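Local atomic coordinates of DUF2666 domain-containing protein (Pyrococcus furiosus, PDB entry 3V68), a protein that is of unknown biochemical function as a DUF2666-family member but probably binds double-stranded DNA. Residues F8-K11 against I16-E19; A10-W15 against M152-K157. All coordinates share one frame; numbering follows the deposited sequence.

In the fold
The four-stranded antiparallel sheet of this protein illustrates how one strand can serve two kinds of contact. Strand 5-12 pairs directly with strand 15-20 in contact 1, a hairpin within the first DUF2666 range. Where that strand runs into its turn, contact 2 reaches past strand 136-143 to the end of strand 146-153, in the second DUF2666 range. Ala10 and Lys11 belong to both sets of residues, and the contact centres lie about 11 Å apart. Both sit well off the centre of the chain, about 18 and 20 Å from it respectively. Backbone bonding dominates the first; packing of side chains makes the second.

Contact 1. Residues F8-K11 against I16-E19; sequences FTAK and IVGE
Phe8 to Lys11 and Ile16 to Glu19 are the two arms of a beta hairpin at one border of the antiparallel sheet, a compact example of how backbone pairing sets side chains against each other. Phe8 with Glu19 and Ala10 with Val17 are hydrogen-bonded pairs, each joined by two bonds. Phe8 N gives a nearly straight bond to Glu19 O (2.9 Å), and Glu19 N answers to Phe8 O at 2.8 Å. Ala10 N donates to Val17 O at 3.0 Å from a position tilted off the carbonyl plane.

On the face carrying Phe8, Ala10, Val17 and Glu19, the Phe8 ring and the Val17 branch meet diagonally, CE2 to CG2 at 4.1 Å. With CG1 anti to the carbonyl carbon (chi1 -61°), Val17 CG2 falls between the backbone N and the carbonyl carbon, which brings this methyl close to both Phe8 and, at 4.2 Å from CG2, Ala10 CB. Helix 26-43 closes over the ring with Phe32, Val36 and Val40, while the carboxylate of Glu19 forms a salt bridge with Arg35.

The other face carries Thr9, Lys11 and Ile16. Lys11 and Ile16 run alongside one another, and Lys11 NZ forms a salt bridge with Asp135 and a hydrogen bond to Glu133 O. Thr9 OG1 is hydrogen-bonded to His136 NE2, while its methyl CG2 rests 3.9 Å from Gly18 CA.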
loop_
_atom_site.group_PDB
_atom_site.type_symbol
_atom_site.label_atom_id
_atom_site.label_comp_id
_atom_site.label_asym_id
_atom_site.label_seq_id
_atom_site.Cartn_x
_atom_site.Cartn_y
_atom_site.Cartn_z
ATOM N N PHE A 8 -13.893 -4.399 -8.564
ATOM C CA PHE A 8 -13.686 -3.308 -7.633
ATOM C C PHE A 8 -14.498 -2.109 -8.092
ATOM O O PHE A 8 -14.377 -1.675 -9.236
ATOM C CB PHE A 8 -12.203 -2.919 -7.545
ATOM C CG PHE A 8 -11.958 -1.720 -6.678
ATOM C CD1 PHE A 8 -11.993 -1.837 -5.293
ATOM C CD2 PHE A 8 -11.721 -0.465 -7.243
ATOM C CE1 PHE A 8 -11.791 -0.728 -4.478
ATOM C CE2 PHE A 8 -11.514 0.651 -6.431
ATOM C CZ PHE A 8 -11.550 0.519 -5.049
ATOM N N THR A 9 -15.330 -1.580 -7.201
ATOM C CA THR A 9 -15.977 -0.292 -7.448
ATOM C C THR A 9 -15.867 0.578 -6.207
ATOM O O THR A 9 -15.792 0.072 -5.085
ATOM C CB THR A 9 -17.472 -0.398 -7.888
ATOM O OG1 THR A 9 -18.276 -0.908 -6.818
ATOM C CG2 THR A 9 -17.640 -1.286 -9.120
ATOM N N ALA A 10 -15.836 1.887 -6.425
ATOM C CA ALA A 10 -15.827 2.855 -5.341
ATOM C C ALA A 10 -16.690 4.032 -5.745
ATOM O O ALA A 10 -16.677 4.452 -6.902
ATOM C CB ALA A 10 -14.408 3.314 -5.037
ATOM N N LYS A 11 -17.453 4.543 -4.786
ATOM C CA LYS A 11 -18.282 5.721 -4.988
ATOM C C LYS A 11 -18.304 6.494 -3.677
ATOM O O LYS A 11 -18.853 6.023 -2.685
ATOM C CB LYS A 11 -19.696 5.316 -5.415
ATOM C CG LYS A 11 -20.671 6.478 -5.547
ATOM C CD LYS A 11 -22.022 6.000 -6.061
ATOM C CE LYS A 11 -23.053 7.119 -6.030
ATOM N NZ LYS A 11 -23.556 7.393 -4.654
ATOM N N ILE A 16 -15.631 8.210 -8.248
ATOM C CA ILE A 16 -16.494 7.144 -8.754
ATOM C C ILE A 16 -15.760 6.351 -9.838
ATOM O O ILE A 16 -15.584 6.826 -10.967
ATOM C CB ILE A 16 -17.857 7.686 -9.299
ATOM C CG1 ILE A 16 -18.539 8.601 -8.273
ATOM C CG2 ILE A 16 -18.774 6.527 -9.667
ATOM C CD1 ILE A 16 -19.599 9.534 -8.854
ATOM N N VAL A 17 -15.318 5.148 -9.481
ATOM C CA VAL A 17 -14.572 4.290 -10.409
ATOM C C VAL A 17 -15.032 2.839 -10.315
ATOM O O VAL A 17 -15.654 2.434 -9.328
ATOM C CB VAL A 17 -13.024 4.371 -10.213
ATOM C CG1 VAL A 17 -12.506 5.790 -10.464
ATOM C CG2 VAL A 17 -12.600 3.847 -8.829
ATOM N N GLY A 18 -14.744 2.066 -11.355
ATOM C CA GLY A 18 -15.146 0.663 -11.388
ATOM C C GLY A 18 -14.369 -0.126 -12.417
ATOM O O GLY A 18 -14.142 0.343 -13.537
ATOM N N GLU A 19 -13.949 -1.327 -12.032
ATOM C CA GLU A 19 -13.254 -2.224 -12.949
ATOM C C GLU A 19 -13.524 -3.669 -12.562
ATOM O O GLU A 19 -13.730 -3.976 -11.391
ATOM C CB GLU A 19 -11.749 -1.942 -12.946
ATOM C CG GLU A 19 -10.994 -2.552 -14.115
ATOM C CD GLU A 19 -9.694 -1.833 -14.409
ATOM O OE1 GLU A 19 -8.622 -2.443 -14.224
ATOM O OE2 GLU A 19 -9.752 -0.659 -14.830
#

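Contact 2. Residues A10-W15 against M152-K157; sequences AKHEEW and MIIDEK
The imidazole of His12 is covered on both faces: Ile154 packs against one, and CG of the adjoining Glu13 stands 4.0 Å above the plane on the other, over the ring centre. Two methyls of Ile154 come to the first face. CD1 makes a CH-pi contact, 4.2 Å from the ring centroid and 26° off the normal, whereas CG2 lies out at the rim, 3.5 Å from CD2 and 3.5 Å from NE2 of His12. The two side chains cross at about a right angle. With CG1 of Ile154 anti to the carbonyl carbon (chi1 -61°) and CG2 anti to the backbone N, the branches spread so that both can touch the same imidazole.

His12 ND1 is hydrogen-bonded to Tyr47 OH, which, with the packing on its two faces, restrains the rotation of the ring; the two rings meet with their planes about 25° apart. Were His12 replaced by alanine, both methyls of Ile154 would probably lose their cover, and the Tyr47 hydroxyl its ring partner. Ile154 also packs on Ile137 and, in helix 160-181, Ile163.

A second flat group, the Trp15 indole, has Ala10 CB 3.6 Å above its plane, offset toward the rim, and makes a cation-pi contact with Lys43. Between the two aromatic residues runs a type II' turn, closed by His12 N to Trp15 O at 2.8 Å and Trp15 N to His12 O at 3.0 Å. This is the tight turn of a two-residue beta hairpin, tied here by side-chain packing to the chain at the end of strand 146-153, two places across the sheet.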
loop_
_atom_site.group_PDB
_atom_site.type_symbol
_atom_site.label_atom_id
_atom_site.label_comp_id
_atom_site.label_asym_id
_atom_site.label_seq_id
_atom_site.Cartn_x
_atom_site.Cartn_y
_atom_site.Cartn_z
ATOM N N ALA A 10 -15.836 1.887 -6.425
ATOM C CA ALA A 10 -15.827 2.855 -5.341
ATOM C C ALA A 10 -16.690 4.032 -5.745
ATOM O O ALA A 10 -16.677 4.452 -6.902
ATOM C CB ALA A 10 -14.408 3.314 -5.037
ATOM N N LYS A 11 -17.453 4.543 -4.786
ATOM C CA LYS A 11 -18.282 5.721 -4.988
ATOM C C LYS A 11 -18.304 6.494 -3.677
ATOM O O LYS A 11 -18.853 6.023 -2.685
ATOM C CB LYS A 11 -19.696 5.316 -5.415
ATOM C CG LYS A 11 -20.671 6.478 -5.547
ATOM C CD LYS A 11 -22.022 6.000 -6.061
ATOM C CE LYS A 11 -23.053 7.119 -6.030
ATOM N NZ LYS A 11 -23.556 7.393 -4.654
ATOM N N HIS A 12 -17.666 7.659 -3.663
ATOM C CA HIS A 12 -17.660 8.515 -2.481
ATOM C C HIS A 12 -17.335 9.942 -2.875
ATOM O O HIS A 12 -16.271 10.211 -3.428
ATOM C CB HIS A 12 -16.672 8.005 -1.421
ATOM C CG HIS A 12 -16.774 8.726 -0.114
ATOM N ND1 HIS A 12 -15.671 9.082 0.631
ATOM C CD2 HIS A 12 -17.851 9.178 0.570
ATOM C CE1 HIS A 12 -16.065 9.710 1.725
ATOM N NE2 HIS A 12 -17.384 9.782 1.711
ATOM N N GLU A 13 -18.266 10.851 -2.584
ATOM C CA GLU A 13 -18.209 12.224 -3.090
ATOM C C GLU A 13 -18.048 12.181 -4.616
ATOM O O GLU A 13 -18.880 11.588 -5.307
ATOM C CB GLU A 13 -17.087 13.036 -2.413
ATOM C CG GLU A 13 -17.045 12.956 -0.878
ATOM C CD GLU A 13 -18.156 13.744 -0.198
ATOM O OE1 GLU A 13 -18.465 14.869 -0.647
ATOM O OE2 GLU A 13 -18.712 13.240 0.801
ATOM N N GLU A 14 -16.971 12.771 -5.129
ATOM C CA GLU A 14 -16.727 12.818 -6.574
ATOM C C GLU A 14 -15.840 11.680 -7.102
ATOM O O GLU A 14 -15.599 11.584 -8.309
ATOM C CB GLU A 14 -16.170 14.185 -6.988
ATOM C CG GLU A 14 -17.234 15.275 -7.082
ATOM C CD GLU A 14 -16.679 16.604 -7.566
ATOM O OE1 GLU A 14 -15.837 17.199 -6.857
ATOM O OE2 GLU A 14 -17.096 17.059 -8.653
ATOM N N TRP A 15 -15.365 10.823 -6.200
ATOM C CA TRP A 15 -14.592 9.644 -6.589
ATOM C C TRP A 15 -15.537 8.502 -6.953
ATOM O O TRP A 15 -16.184 7.918 -6.082
ATOM C CB TRP A 15 -13.624 9.235 -5.468
ATOM C CG TRP A 15 -12.774 8.027 -5.784
ATOM C CD1 TRP A 15 -12.179 7.727 -6.981
ATOM C CD2 TRP A 15 -12.403 6.976 -4.879
ATOM N NE1 TRP A 15 -11.477 6.548 -6.879
ATOM C CE2 TRP A 15 -11.600 6.065 -5.603
ATOM C CE3 TRP A 15 -12.681 6.711 -3.529
ATOM C CZ2 TRP A 15 -11.064 4.907 -5.020
ATOM C CZ3 TRP A 15 -12.152 5.562 -2.951
ATOM C CH2 TRP A 15 -11.348 4.676 -3.696
ATOM N N MET A 152 -18.194 -2.015 2.074
ATOM C CA MET A 152 -19.115 -1.346 2.985
ATOM C C MET A 152 -19.793 -0.155 2.331
ATOM O O MET A 152 -19.264 0.442 1.389
ATOM C CB MET A 152 -18.424 -0.921 4.286
ATOM C CG MET A 152 -17.431 0.194 4.139
ATOM S SD MET A 152 -16.620 0.560 5.700
ATOM C CE MET A 152 -15.298 1.566 5.072
ATOM N N ILE A 153 -20.976 0.165 2.842
ATOM C CA ILE A 153 -21.699 1.371 2.479
ATOM C C ILE A 153 -21.106 2.546 3.254
ATOM O O ILE A 153 -20.748 2.402 4.426
ATOM C CB ILE A 153 -23.211 1.225 2.819
ATOM C CG1 ILE A 153 -23.816 -0.027 2.156
ATOM C CG2 ILE A 153 -23.994 2.499 2.488
ATOM C CD1 ILE A 153 -23.579 -0.163 0.651
ATOM N N ILE A 154 -20.998 3.697 2.595
ATOM C CA ILE A 154 -20.498 4.912 3.234
ATOM C C ILE A 154 -21.646 5.871 3.557
ATOM O O ILE A 154 -22.394 6.287 2.663
ATOM C CB ILE A 154 -19.409 5.617 2.382
ATOM C CG1 ILE A 154 -18.198 4.693 2.184
ATOM C CG2 ILE A 154 -18.974 6.930 3.036
ATOM C CD1 ILE A 154 -17.195 5.179 1.151
ATOM N N ASP A 155 -21.772 6.192 4.843
ATOM C CA ASP A 155 -22.745 7.153 5.360
ATOM C C ASP A 155 -22.051 8.446 5.759
ATOM O O ASP A 155 -20.820 8.544 5.740
ATOM C CB ASP A 155 -23.431 6.593 6.612
ATOM C CG ASP A 155 -24.520 5.593 6.298
ATOM O OD1 ASP A 155 -25.044 5.589 5.162
ATOM O OD2 ASP A 155 -24.866 4.811 7.210
ATOM N N GLU A 156 -22.856 9.431 6.143
ATOM C CA GLU A 156 -22.351 10.671 6.718
ATOM C C GLU A 156 -21.740 10.402 8.098
ATOM O O GLU A 156 -20.942 11.199 8.598
ATOM C CB GLU A 156 -23.476 11.710 6.822
ATOM C CG GLU A 156 -24.093 12.132 5.481
ATOM C CD GLU A 156 -24.971 11.055 4.851
ATOM O OE1 GLU A 156 -25.745 10.398 5.583
ATOM O OE2 GLU A 156 -24.883 10.866 3.618
ATOM N N LYS A 157 -22.118 9.273 8.697
ATOM C CA LYS A 157 -21.639 8.885 10.026
ATOM C C LYS A 157 -20.513 7.845 9.978
ATOM O O LYS A 157 -20.073 7.354 11.023
ATOM C CB LYS A 157 -22.801 8.370 10.893
ATOM C CG LYS A 157 -24.047 9.277 10.963
ATOM C CD LYS A 157 -23.796 10.600 11.692
ATOM C CE LYS A 157 -23.565 11.756 10.718
ATOM N NZ LYS A 157 -23.161 13.014 11.407
#